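Local coordinates for T-lymphoma invasion and metastasis-inducing protein 1 (Homo sapiens, PDB 4K2P) that probably binds phosphoinositides and protein partners such as Par-3 through its PH-CC-Ex domain, in signalling connected with tight junctions, at residues Gly12-Val16 and Leu100-Thr104; Cys46-Glu52 and Pro65-Val71. The protein carries 5 engineered substitutions. All coordinates share one frame; numbering follows the deposited sequence.

Both interactions are antiparallel strand pairings in the PH domain sheet, and their centres lie about 13 Å apart. Interaction 1 (12-16 with 100-104) joins strands far apart in sequence and is mostly buried; interaction 2 (46-52 with 65-71), which falls between them along the chain, covers more than twice the surface, 742 Å² against 337 Å², but is partly exposed. They share the hydrophobic interior: F50 CE2 approaches F101 CE1 to 3.8 Å and V16 CG1 to 3.9 Å. Their chemistry differs accordingly. Interaction 1 has two direct backbone bonds, with waters where the strands part, whereas interaction 2 has five, plus a polar margin of lysine, glutamate and histidine.

Interaction 1 (Gly12-Val16 and Leu100-Thr104); sequences GALAV and LFQTT
A15 and Q102 are joined by a reciprocal pair of backbone hydrogen bonds, Q102 N to A15 O at 2.9 Å and A15 N to Q102 O at 3.2 Å, which defines an antiparallel hydrogen-bonded pair. A CA-H...O contact from F101 CA to A15 O (3.2 Å) adds a further approach to the same oxygen. On the side of the sheet away from A15 and Q102, the next pair brings V16 alongside the F101 ring: with CG1 anti to the backbone N (chi1 -175°), both methyls touch the F101 ring obliquely, CG2 3.7 Å from CD1 and CG1 3.9 Å from CE1. L14 also reaches the ring obliquely with CD1, while its CD2 rests 3.8 Å from T103 CB. Toward A13 and T103 the two chains diverge (the CA atoms of L14 and T103 are 5.6 Å apart; the short strand segments run at 133°), and water takes over: one molecule donates to both A13 O and Q102 O, another links A13 O with T103 OG1. Further out, W112 of helix 106-128 touches L14, the F89 ring meets F101, and Q102 NE2 is held by D86 O. L14 and V16 also bond through their backbones to strand 37-44, so strand 10-23 pairs along both edges, as in the curled sheet of a PH domain. The chemistry thus implies a short direct backbone seam, backed by apolar side chains inside and extended by water.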
loop_
_atom_site.group_PDB
_atom_site.type_symbol
_atom_site.label_atom_id
_atom_site.label_comp_id
_atom_site.label_asym_id
_atom_site.label_seq_id
_atom_site.Cartn_x
_atom_site.Cartn_y
_atom_site.Cartn_z
ATOM N N GLY A 12 -17.947 9.989 4.136
ATOM C CA GLY A 12 -18.202 11.084 3.220
ATOM C C GLY A 12 -18.534 10.614 1.818
ATOM O O GLY A 12 -18.331 9.460 1.479
ATOM N N ALA A 13 -19.041 11.526 1.005
ATOM C CA ALA A 13 -19.368 11.239 -0.376
ATOM C C ALA A 13 -18.097 11.308 -1.224
ATOM O O ALA A 13 -17.390 12.307 -1.204
ATOM C CB ALA A 13 -20.416 12.215 -0.881
ATOM N N LEU A 14 -17.813 10.229 -1.945
ATOM C CA LEU A 14 -16.626 10.127 -2.785
ATOM C C LEU A 14 -16.977 9.575 -4.151
ATOM O O LEU A 14 -17.868 8.733 -4.269
ATOM C CB LEU A 14 -15.585 9.210 -2.143
ATOM C CG LEU A 14 -15.017 9.632 -0.790
ATOM C CD1 LEU A 14 -14.187 8.497 -0.171
ATOM C CD2 LEU A 14 -14.192 10.896 -0.944
ATOM N N ALA A 15 -16.279 10.049 -5.180
ATOM C CA ALA A 15 -16.277 9.374 -6.470
ATOM C C ALA A 15 -15.242 8.258 -6.369
ATOM O O ALA A 15 -14.202 8.437 -5.743
ATOM C CB ALA A 15 -15.946 10.332 -7.597
ATOM N N VAL A 16 -15.532 7.108 -6.969
ATOM C CA VAL A 16 -14.729 5.899 -6.777
ATOM C C VAL A 16 -14.574 5.157 -8.094
ATOM O O VAL A 16 -15.489 5.131 -8.919
ATOM C CB VAL A 16 -15.357 4.951 -5.741
ATOM C CG1 VAL A 16 -14.438 3.758 -5.475
ATOM C CG2 VAL A 16 -15.645 5.700 -4.432
ATOM N N LEU A 100 -9.156 4.166 -6.787
ATOM C CA LEU A 100 -9.084 5.618 -6.798
ATOM C C LEU A 100 -10.321 6.250 -6.158
ATOM O O LEU A 100 -11.433 5.769 -6.324
ATOM C CB LEU A 100 -8.926 6.128 -8.228
ATOM C CG LEU A 100 -7.635 5.715 -8.943
ATOM C CD1 LEU A 100 -7.734 6.078 -10.399
ATOM C CD2 LEU A 100 -6.417 6.376 -8.312
ATOM N N PHE A 101 -10.093 7.360 -5.471
ATOM C CA PHE A 101 -11.128 8.127 -4.802
ATOM C C PHE A 101 -10.929 9.605 -5.123
ATOM O O PHE A 101 -9.793 10.071 -5.155
ATOM C CB PHE A 101 -11.074 7.934 -3.288
ATOM C CG PHE A 101 -11.208 6.516 -2.837
ATOM C CD1 PHE A 101 -12.456 5.962 -2.577
ATOM C CD2 PHE A 101 -10.084 5.744 -2.622
ATOM C CE1 PHE A 101 -12.574 4.657 -2.134
ATOM C CE2 PHE A 101 -10.196 4.439 -2.176
ATOM C CZ PHE A 101 -11.442 3.894 -1.932
ATOM N N GLN A 102 -12.018 10.336 -5.361
ATOM C CA GLN A 102 -11.952 11.786 -5.525
ATOM C C GLN A 102 -12.813 12.469 -4.465
ATOM O O GLN A 102 -13.994 12.138 -4.293
ATOM C CB GLN A 102 -12.413 12.217 -6.920
ATOM C CG GLN A 102 -12.232 13.730 -7.193
ATOM C CD GLN A 102 -12.971 14.215 -8.432
ATOM O OE1 GLN A 102 -13.974 13.632 -8.841
ATOM N NE2 GLN A 102 -12.478 15.295 -9.030
ATOM N N THR A 103 -12.203 13.417 -3.760
ATOM C CA THR A 103 -12.889 14.240 -2.778
ATOM C C THR A 103 -12.895 15.716 -3.254
ATOM O O THR A 103 -12.679 15.990 -4.439
ATOM C CB THR A 103 -12.225 14.069 -1.390
ATOM O OG1 THR A 103 -12.989 14.744 -0.383
ATOM C CG2 THR A 103 -10.796 14.583 -1.402
ATOM N N THR A 104 -13.142 16.654 -2.340
ATOM C CA THR A 104 -13.544 18.014 -2.693
ATOM C C THR A 104 -12.459 19.060 -2.503
ATOM O O THR A 104 -12.564 20.158 -3.034
ATOM C CB THR A 104 -14.759 18.455 -1.851
ATOM O OG1 THR A 104 -14.525 18.113 -0.478
ATOM C CG2 THR A 104 -16.022 17.765 -2.325
HETATM O O HOH W 1 -16.050 13.825 -3.653
HETATM O O HOH W 2 -15.707 13.745 0.249
#

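Interaction 2 (Cys46-Glu52 and Pro65-Val71)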
loop_
_atom_site.group_PDB
_atom_site.type_symbol
_atom_site.label_atom_id
_atom_site.label_comp_id
_atom_site.label_asym_id
_atom_site.label_seq_id
_atom_site.Cartn_x
_atom_site.Cartn_y
_atom_site.Cartn_z
ATOM N N CYS A 46 -11.550 -1.562 10.164
ATOM C CA CYS A 46 -10.590 -1.563 9.079
ATOM C C CYS A 46 -11.273 -1.964 7.777
ATOM O O CYS A 46 -10.707 -2.672 6.944
ATOM C CB CYS A 46 -9.424 -2.489 9.420
ATOM S SG CYS A 46 -7.847 -1.624 9.417
ATOM N N THR A 47 -12.503 -1.487 7.615
ATOM C CA THR A 47 -13.293 -1.766 6.426
ATOM C C THR A 47 -13.942 -0.494 5.897
ATOM O O THR A 47 -14.497 0.298 6.654
ATOM C CB THR A 47 -14.384 -2.817 6.722
ATOM O OG1 THR A 47 -13.773 -3.992 7.253
ATOM C CG2 THR A 47 -15.160 -3.183 5.465
ATOM N N LEU A 48 -13.820 -0.278 4.594
ATOM C CA LEU A 48 -14.563 0.758 3.908
ATOM C C LEU A 48 -15.859 0.169 3.379
ATOM O O LEU A 48 -15.837 -0.762 2.588
ATOM C CB LEU A 48 -13.753 1.356 2.748
ATOM C CG LEU A 48 -12.563 2.240 3.100
ATOM C CD1 LEU A 48 -11.786 2.571 1.831
ATOM C CD2 LEU A 48 -13.002 3.499 3.792
ATOM N N PHE A 49 -16.982 0.710 3.833
ATOM C CA PHE A 49 -18.301 0.312 3.367
ATOM C C PHE A 49 -18.821 1.330 2.365
ATOM O O PHE A 49 -18.752 2.536 2.592
ATOM C CB PHE A 49 -19.264 0.183 4.546
ATOM C CG PHE A 49 -18.881 -0.889 5.517
ATOM C CD1 PHE A 49 -19.284 -2.195 5.317
ATOM C CD2 PHE A 49 -18.100 -0.595 6.619
ATOM C CE1 PHE A 49 -18.929 -3.194 6.207
ATOM C CE2 PHE A 49 -17.739 -1.591 7.520
ATOM C CZ PHE A 49 -18.152 -2.891 7.308
ATOM N N PHE A 50 -19.362 0.829 1.263
ATOM C CA PHE A 50 -19.832 1.668 0.170
ATOM C C PHE A 50 -21.339 1.566 0.069
ATOM O O PHE A 50 -21.874 0.475 -0.100
ATOM C CB PHE A 50 -19.175 1.244 -1.145
ATOM C CG PHE A 50 -17.683 1.404 -1.155
ATOM C CD1 PHE A 50 -16.880 0.577 -0.405
ATOM C CD2 PHE A 50 -17.086 2.373 -1.932
ATOM C CE1 PHE A 50 -15.507 0.727 -0.417
ATOM C CE2 PHE A 50 -15.712 2.525 -1.946
ATOM C CZ PHE A 50 -14.925 1.700 -1.191
ATOM N N TYR A 51 -22.012 2.710 0.184
ATOM C CA TYR A 51 -23.473 2.792 0.173
ATOM C C TYR A 51 -23.943 3.604 -1.034
ATOM O O TYR A 51 -23.304 4.592 -1.399
ATOM C CB TYR A 51 -24.001 3.464 1.442
ATOM C CG TYR A 51 -23.668 2.797 2.766
ATOM C CD1 TYR A 51 -22.462 3.049 3.414
ATOM C CD2 TYR A 51 -24.586 1.967 3.400
ATOM C CE1 TYR A 51 -22.168 2.459 4.635
ATOM C CE2 TYR A 51 -24.301 1.382 4.617
ATOM C CZ TYR A 51 -23.097 1.634 5.231
ATOM O OH TYR A 51 -22.815 1.047 6.442
ATOM N N GLU A 52 -25.038 3.186 -1.663
ATOM C CA GLU A 52 -25.692 4.001 -2.684
ATOM C C GLU A 52 -26.887 4.740 -2.110
ATOM O O GLU A 52 -27.626 4.203 -1.281
ATOM C CB GLU A 52 -26.147 3.143 -3.865
ATOM C CG GLU A 52 -25.005 2.611 -4.722
ATOM C CD GLU A 52 -25.490 1.821 -5.929
ATOM O OE1 GLU A 52 -26.721 1.658 -6.094
ATOM O OE2 GLU A 52 -24.635 1.364 -6.717
ATOM N N PRO A 65 -24.836 -1.775 3.022
ATOM C CA PRO A 65 -23.815 -1.460 2.013
ATOM C C PRO A 65 -23.923 -2.310 0.744
ATOM O O PRO A 65 -24.315 -3.469 0.817
ATOM C CB PRO A 65 -22.499 -1.754 2.742
ATOM C CG PRO A 65 -22.842 -2.708 3.805
ATOM C CD PRO A 65 -24.251 -2.411 4.218
ATOM N N LYS A 66 -23.588 -1.735 -0.408
ATOM C CA LYS A 66 -23.498 -2.502 -1.645
ATOM C C LYS A 66 -22.318 -3.455 -1.603
ATOM O O LYS A 66 -22.431 -4.610 -2.002
ATOM C CB LYS A 66 -23.382 -1.568 -2.851
ATOM C CG LYS A 66 -24.655 -0.785 -3.152
ATOM C CD LYS A 66 -25.790 -1.717 -3.559
ATOM C CE LYS A 66 -27.068 -0.962 -3.898
ATOM N NZ LYS A 66 -27.649 -0.259 -2.720
ATOM N N HIS A 67 -21.179 -2.962 -1.140
ATOM C CA HIS A 67 -20.010 -3.810 -0.952
ATOM C C HIS A 67 -19.046 -3.198 0.060
ATOM O O HIS A 67 -19.272 -2.101 0.565
ATOM C CB HIS A 67 -19.320 -4.074 -2.289
ATOM C CG HIS A 67 -19.121 -2.846 -3.114
ATOM N ND1 HIS A 67 -20.090 -2.368 -3.971
ATOM C CD2 HIS A 67 -18.071 -2.000 -3.222
ATOM C CE1 HIS A 67 -19.645 -1.279 -4.570
ATOM N NE2 HIS A 67 -18.423 -1.032 -4.131
ATOM N N ALA A 68 -17.979 -3.927 0.355
ATOM C CA ALA A 68 -17.012 -3.518 1.363
ATOM C C ALA A 68 -15.596 -3.873 0.926
ATOM O O ALA A 68 -15.377 -4.900 0.289
ATOM C CB ALA A 68 -17.338 -4.173 2.695
ATOM N N VAL A 69 -14.648 -3.009 1.260
ATOM C CA VAL A 69 -13.244 -3.226 0.952
ATOM C C VAL A 69 -12.470 -3.272 2.254
ATOM O O VAL A 69 -12.486 -2.326 3.032
ATOM C CB VAL A 69 -12.671 -2.117 0.040
ATOM C CG1 VAL A 69 -11.203 -2.377 -0.261
ATOM C CG2 VAL A 69 -13.471 -2.023 -1.259
ATOM N N TRP A 70 -11.794 -4.387 2.475
ATOM C CA TRP A 70 -10.948 -4.587 3.644
ATOM C C TRP A 70 -9.626 -3.858 3.454
ATOM O O TRP A 70 -8.928 -4.109 2.481
ATOM C CB TRP A 70 -10.722 -6.081 3.849
ATOM C CG TRP A 70 -9.966 -6.458 5.081
ATOM C CD1 TRP A 70 -10.220 -6.067 6.366
ATOM C CD2 TRP A 70 -8.833 -7.329 5.143
ATOM N NE1 TRP A 70 -9.309 -6.639 7.220
ATOM C CE2 TRP A 70 -8.448 -7.419 6.494
ATOM C CE3 TRP A 70 -8.105 -8.041 4.182
ATOM C CZ2 TRP A 70 -7.364 -8.187 6.910
ATOM C CZ3 TRP A 70 -7.030 -8.802 4.595
ATOM C CH2 TRP A 70 -6.670 -8.872 5.948
ATOM N N VAL A 71 -9.273 -2.970 4.378
ATOM C CA VAL A 71 -8.139 -2.075 4.162
ATOM C C VAL A 71 -7.041 -2.211 5.210
ATOM O O VAL A 71 -6.188 -1.331 5.314
ATOM C CB VAL A 71 -8.592 -0.590 4.127
ATOM C CG1 VAL A 71 -9.642 -0.392 3.047
ATOM C CG2 VAL A 71 -9.122 -0.139 5.468
HETATM O O HOH W 3 -26.337 1.053 -0.140
#
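F50, the residue with the most surface buried here, meets H67 and V69 on one side of the paired strands. Its CB sits over one face of the H67 imidazole, 4.1 Å from the ring centroid, while the two rings are nearly parallel (19°) but slid apart, their centroids 5.2 Å from each other, so they scarcely overlap. H67 CG lies between its own backbone N and carbonyl carbon (chi1 47°), which brings the imidazole back against F50. Farther out on the phenyl ring, CE1 presses on V69 CG2 at 3.5 Å. The F50 backbone is gripped at both polar atoms, its N bonding to H67 O at 3.0 Å and its O accepting K66 N at 2.8 Å, the latter with a bent N-H...O angle of 139°.

K66 folds at chi2 and chi4 and crosses the E52 side chain at about a right angle. NZ and E52 OE1 form a long salt bridge of 4.0 Å, supplemented by a water accepting from both K66 NZ and E52 N.

P65 touches two aromatics on the F49 side of the strands: its CB lies over one face of the Y51 ring, and its CG is 3.9 Å from F49 CD1. Toward the opposite end, L48 and V69 exchange two backbone bonds, and V71 N bonds to C46 O.

Strand 47-51 also pairs with strand 37-44 through F49 and Y51, placing it between two neighbours in the PH domain sheet. L48 and F50 point inward onto V41 and F101, V71 touches L91 of strand 88-92, and Y39 meets H67 edge-to-face.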